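Local coordinates for cycloserine biosynthesis protein DcsG (Streptomyces lavendulae, PDB 6JIL) that catalyses the ATP- and magnesium-dependent cyclisation of O-ureido-D-serine to the antibiotic D-cycloserine, as a monomeric ligase of the ATP-grasp family, at residues Glu71-Ser74 against His75-Leu79; Thr81-Pro84 against Leu85-Trp88. All blocks are in the same frame, centred on the assembly; numbering follows the deposited sequence.

Contact 1: Glu71-Ser74 against His75-Leu79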
ATOM      1  N   GLU A  71      11.441  13.727  -3.528  1.00 16.21           N
ATOM      2  CA  GLU A  71      12.760  13.938  -4.104  1.00 16.40           C
ATOM      3  C   GLU A  71      13.410  15.213  -3.559  1.00 16.91           C
ATOM      4  O   GLU A  71      14.561  15.191  -3.130  1.00 18.28           O
ATOM      5  CB  GLU A  71      12.650  14.014  -5.627  1.00 19.21           C
ATOM      6  CG  GLU A  71      13.962  14.247  -6.365  1.00 22.26           C
ATOM      7  CD  GLU A  71      15.011  13.188  -6.059  1.00 25.92           C
ATOM      8  OE1 GLU A  71      14.652  11.994  -5.946  1.00 26.57           O
ATOM      9  OE2 GLU A  71      16.200  13.554  -5.945  1.00 29.09           O
ATOM     10  N   ARG A  72      12.674  16.321  -3.570  1.00 16.37           N
ATOM     11  CA  ARG A  72      13.208  17.590  -3.072  1.00 15.56           C
ATOM     12  C   ARG A  72      13.508  17.556  -1.575  1.00 16.88           C
ATOM     13  O   ARG A  72      14.446  18.197  -1.110  1.00 18.03           O
ATOM     14  CB  ARG A  72      12.229  18.737  -3.323  1.00 14.62           C
ATOM     15  CG  ARG A  72      12.016  19.124  -4.773  1.00 13.43           C
ATOM     16  CD  ARG A  72      11.349  20.510  -4.838  1.00 12.69           C
ATOM     17  NE  ARG A  72      10.040  20.509  -4.195  1.00 12.88           N
ATOM     18  CZ  ARG A  72       8.934  20.031  -4.754  1.00 14.87           C
ATOM     19  NH1 ARG A  72       8.976  19.520  -5.979  1.00 13.85           N
ATOM     20  NH2 ARG A  72       7.791  20.039  -4.081  1.00 13.67           N
ATOM     21  N   VAL A  73      12.696  16.827  -0.821  1.00 15.17           N
ATOM     22  CA  VAL A  73      12.884  16.739   0.614  1.00 16.39           C
ATOM     23  C   VAL A  73      14.148  15.947   0.963  1.00 17.23           C
ATOM     24  O   VAL A  73      14.833  16.261   1.933  1.00 17.43           O
ATOM     25  CB  VAL A  73      11.645  16.081   1.291  1.00 16.69           C
ATOM     26  CG1 VAL A  73      11.832  16.019   2.809  1.00 15.32           C
ATOM     27  CG2 VAL A  73      10.394  16.875   0.948  1.00 17.01           C
ATOM     28  N   SER A  74      14.458  14.939   0.156  1.00 17.37           N
ATOM     29  CA  SER A  74      15.626  14.089   0.384  1.00 20.09           C
ATOM     30  C   SER A  74      16.943  14.851   0.311  1.00 22.66           C
ATOM     31  O   SER A  74      17.968  14.382   0.804  1.00 22.71           O
ATOM     32  CB  SER A  74      15.670  12.962  -0.643  1.00 18.02           C
ATOM     33  OG  SER A  74      15.962  13.485  -1.926  1.00 18.45           O
ATOM     34  N   HIS A  75      16.920  16.020  -0.313  1.00 23.54           N
ATOM     35  CA  HIS A  75      18.130  16.812  -0.443  1.00 25.37           C
ATOM     36  C   HIS A  75      18.382  17.671   0.773  1.00 24.44           C
ATOM     37  O   HIS A  75      19.518  18.055   1.041  1.00 24.92           O
ATOM     38  CB  HIS A  75      18.039  17.714  -1.670  1.00 26.30           C
ATOM     39  CG  HIS A  75      17.875  16.970  -2.956  1.00 29.97           C
ATOM     40  ND1 HIS A  75      17.353  17.553  -4.089  1.00 31.71           N
ATOM     41  CD2 HIS A  75      18.173  15.692  -3.291  1.00 33.23           C
ATOM     42  CE1 HIS A  75      17.334  16.666  -5.069  1.00 33.50           C
ATOM     43  NE2 HIS A  75      17.826  15.529  -4.610  1.00 33.44           N
ATOM     44  N   VAL A  76      17.325  17.961   1.522  1.00 24.71           N
ATOM     45  CA  VAL A  76      17.453  18.832   2.680  1.00 24.34           C
ATOM     46  C   VAL A  76      17.408  18.128   4.039  1.00 24.14           C
ATOM     47  O   VAL A  76      17.792  18.707   5.059  1.00 24.24           O
ATOM     48  CB  VAL A  76      16.373  19.943   2.613  1.00 24.57           C
ATOM     49  CG1 VAL A  76      15.074  19.478   3.258  1.00 24.05           C
ATOM     50  CG2 VAL A  76      16.899  21.203   3.249  1.00 28.41           C
ATOM     51  N   THR A  77      16.942  16.883   4.056  1.00 22.42           N
ATOM     52  CA  THR A  77      16.863  16.120   5.299  1.00 21.84           C
ATOM     53  C   THR A  77      16.779  14.637   4.997  1.00 21.44           C
ATOM     54  O   THR A  77      16.568  14.243   3.851  1.00 23.30           O
ATOM     55  CB  THR A  77      15.635  16.518   6.151  1.00 22.61           C
ATOM     56  OG1 THR A  77      15.572  15.680   7.313  1.00 22.68           O
ATOM     57  CG2 THR A  77      14.349  16.359   5.357  1.00 22.67           C
ATOM     58  N   ARG A  78      16.934  13.819   6.032  1.00 20.34           N
ATOM     59  CA  ARG A  78      16.894  12.369   5.887  1.00 20.01           C
ATOM     60  C   ARG A  78      15.492  11.753   5.829  1.00 19.45           C
ATOM     61  O   ARG A  78      14.632  12.043   6.664  1.00 19.51           O
ATOM     62  CB  ARG A  78      17.672  11.719   7.036  1.00 18.91           C
ATOM     63  CG  ARG A  78      17.605  10.205   7.028  1.00 21.26           C
ATOM     64  CD  ARG A  78      18.014   9.598   8.367  1.00 22.80           C
ATOM     65  NE  ARG A  78      17.789   8.153   8.381  1.00 24.15           N
ATOM     66  CZ  ARG A  78      17.966   7.374   9.445  1.00 23.92           C
ATOM     67  NH1 ARG A  78      18.376   7.904  10.591  1.00 23.01           N
ATOM     68  NH2 ARG A  78      17.733   6.068   9.364  1.00 20.72           N
ATOM     69  N   LEU A  79      15.267  10.892   4.845  1.00 19.81           N
ATOM     70  CA  LEU A  79      13.979  10.213   4.721  1.00 19.95           C
ATOM     71  C   LEU A  79      14.115   8.817   5.336  1.00 20.73           C
ATOM     72  O   LEU A  79      15.021   8.067   4.972  1.00 20.00           O
ATOM     73  CB  LEU A  79      13.576  10.073   3.253  1.00 17.72           C
ATOM     74  CG  LEU A  79      13.425  11.349   2.430  1.00 17.77           C
ATOM     75  CD1 LEU A  79      13.158  10.963   0.994  1.00 15.65           C
ATOM     76  CD2 LEU A  79      12.281  12.203   2.979  1.00 19.34           C
TER

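Contact 2: Thr81-Pro84 against Leu85-Trp88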
ATOM      1  N   THR A  81      12.281   6.366   4.824  1.00 20.78           N
ATOM      2  CA  THR A  81      12.113   5.484   3.674  1.00 20.33           C
ATOM      3  C   THR A  81      12.796   6.233   2.533  1.00 20.22           C
ATOM      4  O   THR A  81      12.216   7.158   1.966  1.00 18.99           O
ATOM      5  CB  THR A  81      10.624   5.261   3.314  1.00 19.67           C
ATOM      6  OG1 THR A  81       9.978   6.524   3.109  1.00 19.94           O
ATOM      7  CG2 THR A  81       9.916   4.497   4.424  1.00 19.95           C
ATOM      8  N   PRO A  82      14.049   5.860   2.204  1.00 21.14           N
ATOM      9  CA  PRO A  82      14.811   6.505   1.128  1.00 20.78           C
ATOM     10  C   PRO A  82      14.111   6.415  -0.220  1.00 20.39           C
ATOM     11  O   PRO A  82      13.298   5.520  -0.442  1.00 18.05           O
ATOM     12  CB  PRO A  82      16.147   5.762   1.155  1.00 20.93           C
ATOM     13  CG  PRO A  82      15.768   4.407   1.680  1.00 22.21           C
ATOM     14  CD  PRO A  82      14.818   4.747   2.790  1.00 20.30           C
HETATM   15  N   MSE A  83      14.445   7.340  -1.118  1.00 21.01           N
HETATM   16  CA  MSE A  83      13.822   7.407  -2.436  1.00 22.57           C
HETATM   17  C   MSE A  83      13.649   6.098  -3.196  1.00 21.67           C
HETATM   18  O   MSE A  83      12.559   5.820  -3.697  1.00 22.84           O
HETATM   19  CB  MSE A  83      14.550   8.435  -3.301  1.00 25.22           C
HETATM   20  CG  MSE A  83      14.332   9.853  -2.812  1.00 30.51           C
HETATM   21 SE   MSE A  83      12.465  10.388  -2.913  1.00 36.60          SE
HETATM   22  CE  MSE A  83      11.785   9.578  -1.314  1.00 38.28           C
ATOM     23  N   PRO A  84      14.708   5.276  -3.298  1.00 20.04           N
ATOM     24  CA  PRO A  84      14.517   4.019  -4.032  1.00 18.81           C
ATOM     25  C   PRO A  84      13.277   3.279  -3.524  1.00 18.31           C
ATOM     26  O   PRO A  84      12.452   2.824  -4.316  1.00 17.49           O
ATOM     27  CB  PRO A  84      15.814   3.258  -3.759  1.00 16.49           C
ATOM     28  CG  PRO A  84      16.815   4.359  -3.657  1.00 18.21           C
ATOM     29  CD  PRO A  84      16.089   5.383  -2.798  1.00 18.00           C
ATOM     30  N   LEU A  85      13.152   3.182  -2.200  1.00 17.07           N
ATOM     31  CA  LEU A  85      12.013   2.514  -1.565  1.00 16.84           C
ATOM     32  C   LEU A  85      10.713   3.235  -1.913  1.00 15.12           C
ATOM     33  O   LEU A  85       9.718   2.606  -2.250  1.00 15.66           O
ATOM     34  CB  LEU A  85      12.172   2.509  -0.038  1.00 17.30           C
ATOM     35  CG  LEU A  85      11.522   1.402   0.808  1.00 18.24           C
ATOM     36  CD1 LEU A  85      11.254   1.953   2.191  1.00 14.31           C
ATOM     37  CD2 LEU A  85      10.235   0.901   0.189  1.00 16.72           C
ATOM     38  N   VAL A  86      10.722   4.558  -1.822  1.00 14.32           N
ATOM     39  CA  VAL A  86       9.531   5.341  -2.123  1.00 16.27           C
ATOM     40  C   VAL A  86       9.000   5.119  -3.540  1.00 17.68           C
ATOM     41  O   VAL A  86       7.824   4.800  -3.715  1.00 18.92           O
ATOM     42  CB  VAL A  86       9.792   6.856  -1.911  1.00 18.17           C
ATOM     43  CG1 VAL A  86       8.580   7.680  -2.379  1.00 15.78           C
ATOM     44  CG2 VAL A  86      10.079   7.124  -0.435  1.00 16.18           C
ATOM     45  N   ARG A  87       9.853   5.282  -4.548  1.00 17.76           N
ATOM     46  CA  ARG A  87       9.417   5.102  -5.932  1.00 20.18           C
ATOM     47  C   ARG A  87       8.882   3.696  -6.173  1.00 19.11           C
ATOM     48  O   ARG A  87       7.893   3.503  -6.884  1.00 19.67           O
ATOM     49  CB  ARG A  87      10.570   5.348  -6.916  1.00 21.89           C
ATOM     50  CG  ARG A  87      11.247   6.699  -6.801  1.00 25.46           C
ATOM     51  CD  ARG A  87      12.238   6.921  -7.943  1.00 27.17           C
ATOM     52  NE  ARG A  87      13.346   7.780  -7.525  1.00 32.94           N
ATOM     53  CZ  ARG A  87      14.472   7.340  -6.961  1.00 34.72           C
ATOM     54  NH1 ARG A  87      14.655   6.042  -6.748  1.00 35.22           N
ATOM     55  NH2 ARG A  87      15.413   8.202  -6.588  1.00 35.99           N
ATOM     56  N   TRP A  88       9.556   2.719  -5.578  1.00 18.11           N
ATOM     57  CA  TRP A  88       9.202   1.313  -5.729  1.00 17.45           C
ATOM     58  C   TRP A  88       7.903   0.945  -4.999  1.00 17.94           C
ATOM     59  O   TRP A  88       7.075   0.196  -5.529  1.00 16.10           O
ATOM     60  CB  TRP A  88      10.351   0.445  -5.204  1.00 16.58           C
ATOM     61  CG  TRP A  88      10.243  -1.014  -5.546  1.00 16.43           C
ATOM     62  CD1 TRP A  88      10.456  -1.586  -6.764  1.00 15.21           C
ATOM     63  CD2 TRP A  88       9.875  -2.079  -4.664  1.00 14.43           C
ATOM     64  NE1 TRP A  88      10.241  -2.937  -6.698  1.00 12.76           N
ATOM     65  CE2 TRP A  88       9.883  -3.269  -5.422  1.00 14.30           C
ATOM     66  CE3 TRP A  88       9.538  -2.144  -3.308  1.00 13.78           C
ATOM     67  CZ2 TRP A  88       9.565  -4.515  -4.871  1.00 13.66           C
ATOM     68  CZ3 TRP A  88       9.218  -3.386  -2.757  1.00 16.42           C
ATOM     69  CH2 TRP A  88       9.235  -4.554  -3.544  1.00 13.90           C
TER

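Contact 1: Glu71-Ser74 against His75-Leu79
His75 folds back over the last turn of helix 63-76, laying one ring face on the backbone carbonyl of Glu71: Glu71 O stands 3.5 Å above the ring plane, over its centre. With CG anti to the carbonyl carbon (chi1 -60°), the imidazole is carried back along the helix, and NE2 meets Glu71 OE2 at 2.9 Å in a weak, bent hydrogen bond. Carboxylate and ring planes are turned 69° apart, and the glutamate chain, bent at chi2 (57°), brings OE2 round to the ring. Ser74 uses the same carbonyl, its OG donating to Glu71 O at a modelled distance, 2.5 Å, that is unusually short, while its CB rests on Leu79 CD1 at 3.6 Å. Val73 meets the following residues through both backbone and side chain. Its carbonyl oxygen takes both Val76 N, from well above the carbonyl plane, and Thr77 N at 3.1 Å, nearly along the C=O axis; its CG1 lies beside Thr77 CG2 and touches Leu79 CD2 at 3.8 Å, valine and leucine crossing at about a right angle. Val73 and Leu79 both reach Val51 of strand 50-55, and Thr77 OG1 bonds to the carbonyl of Phe48. These contacts lie where helix 63-76 runs on to strand 78-79, in the beta-alpha-beta unit those two elements form with strand 50-55. Apolar groups close the buried side of the turn. On the side of exposed His75, the neighbouring carboxylate and Glu71 O would tend to favour a protonated ring, though Glu71 OE1 also faces Arg87 in a long, weak ion pair.

Contact 2: Thr81-Pro84 against Leu85-Trp88
Thr81, just before helix 83-89, and Leu85, in its first turn, cross obliquely, Leu85 CD1 lying 3.5 Å from Thr81 CB and 3.6 Å from Thr81 CG2. The leucine gets there with CG roughly anti to its backbone N (chi1 -153°). Val86 crosses the threonine at about a right angle, its CG2 3.6 Å from Thr81 OG1, and points the same way as Met83, a selenomethionine, although the modelled closeness of the two at the Met83 CE end is doubtful. Arg87 turns back over the start of the helix. Its chain is extended from CG to NE, and the guanidinium lays a face over Met83, with Met83 CB 3.4 Å from Arg87 NH2, while Arg87 NH1 approaches Pro84 CA at 3.4 Å. Across the turn, Val86 N, Arg87 N and Trp88 N donate to the carbonyls of Pro82, Met83 and Pro84; the middle bond, Arg87 N to Met83 O, is 2.9 Å long and nearly straight at 169°. Trp88 leads away from these residues: its NE1 bonds to Asp97, and its indole meets the ring of His243. Leu85 packs on Leu244 and Leu272, and Thr81 and Val86 on Phe53. The i to i+4 bonds are those of an alpha-helix, and Pro82 at the N-cap, with Pro84 in the first turn, where its missing amide hydrogen costs no helical bond, marks this as the helix start.

Overall arrangement
The two contacts follow one another along the chain at the two ends of a short connection: contact 1 closes helix 63-76 and enters strand 78-79, and contact 2 opens helix 83-89. Their centres lie about 12 Å apart, and Met83 packs on Glu71 and Ser74 to join them directly. Both are partly buried and place apolar groups against strand 50-55, but contact 1 is the more peripheral, with polar side chains gathered at a helix C-terminus and the less regular main-chain bonds of a helix end. Contact 2 relies more on apolar side chains, with regular i to i+4 bonds; it touches helix 227-244 through Leu85 and Trp88, and the Leu85 side chain lies about 9 Å from that of the magnesium ligand Glu271.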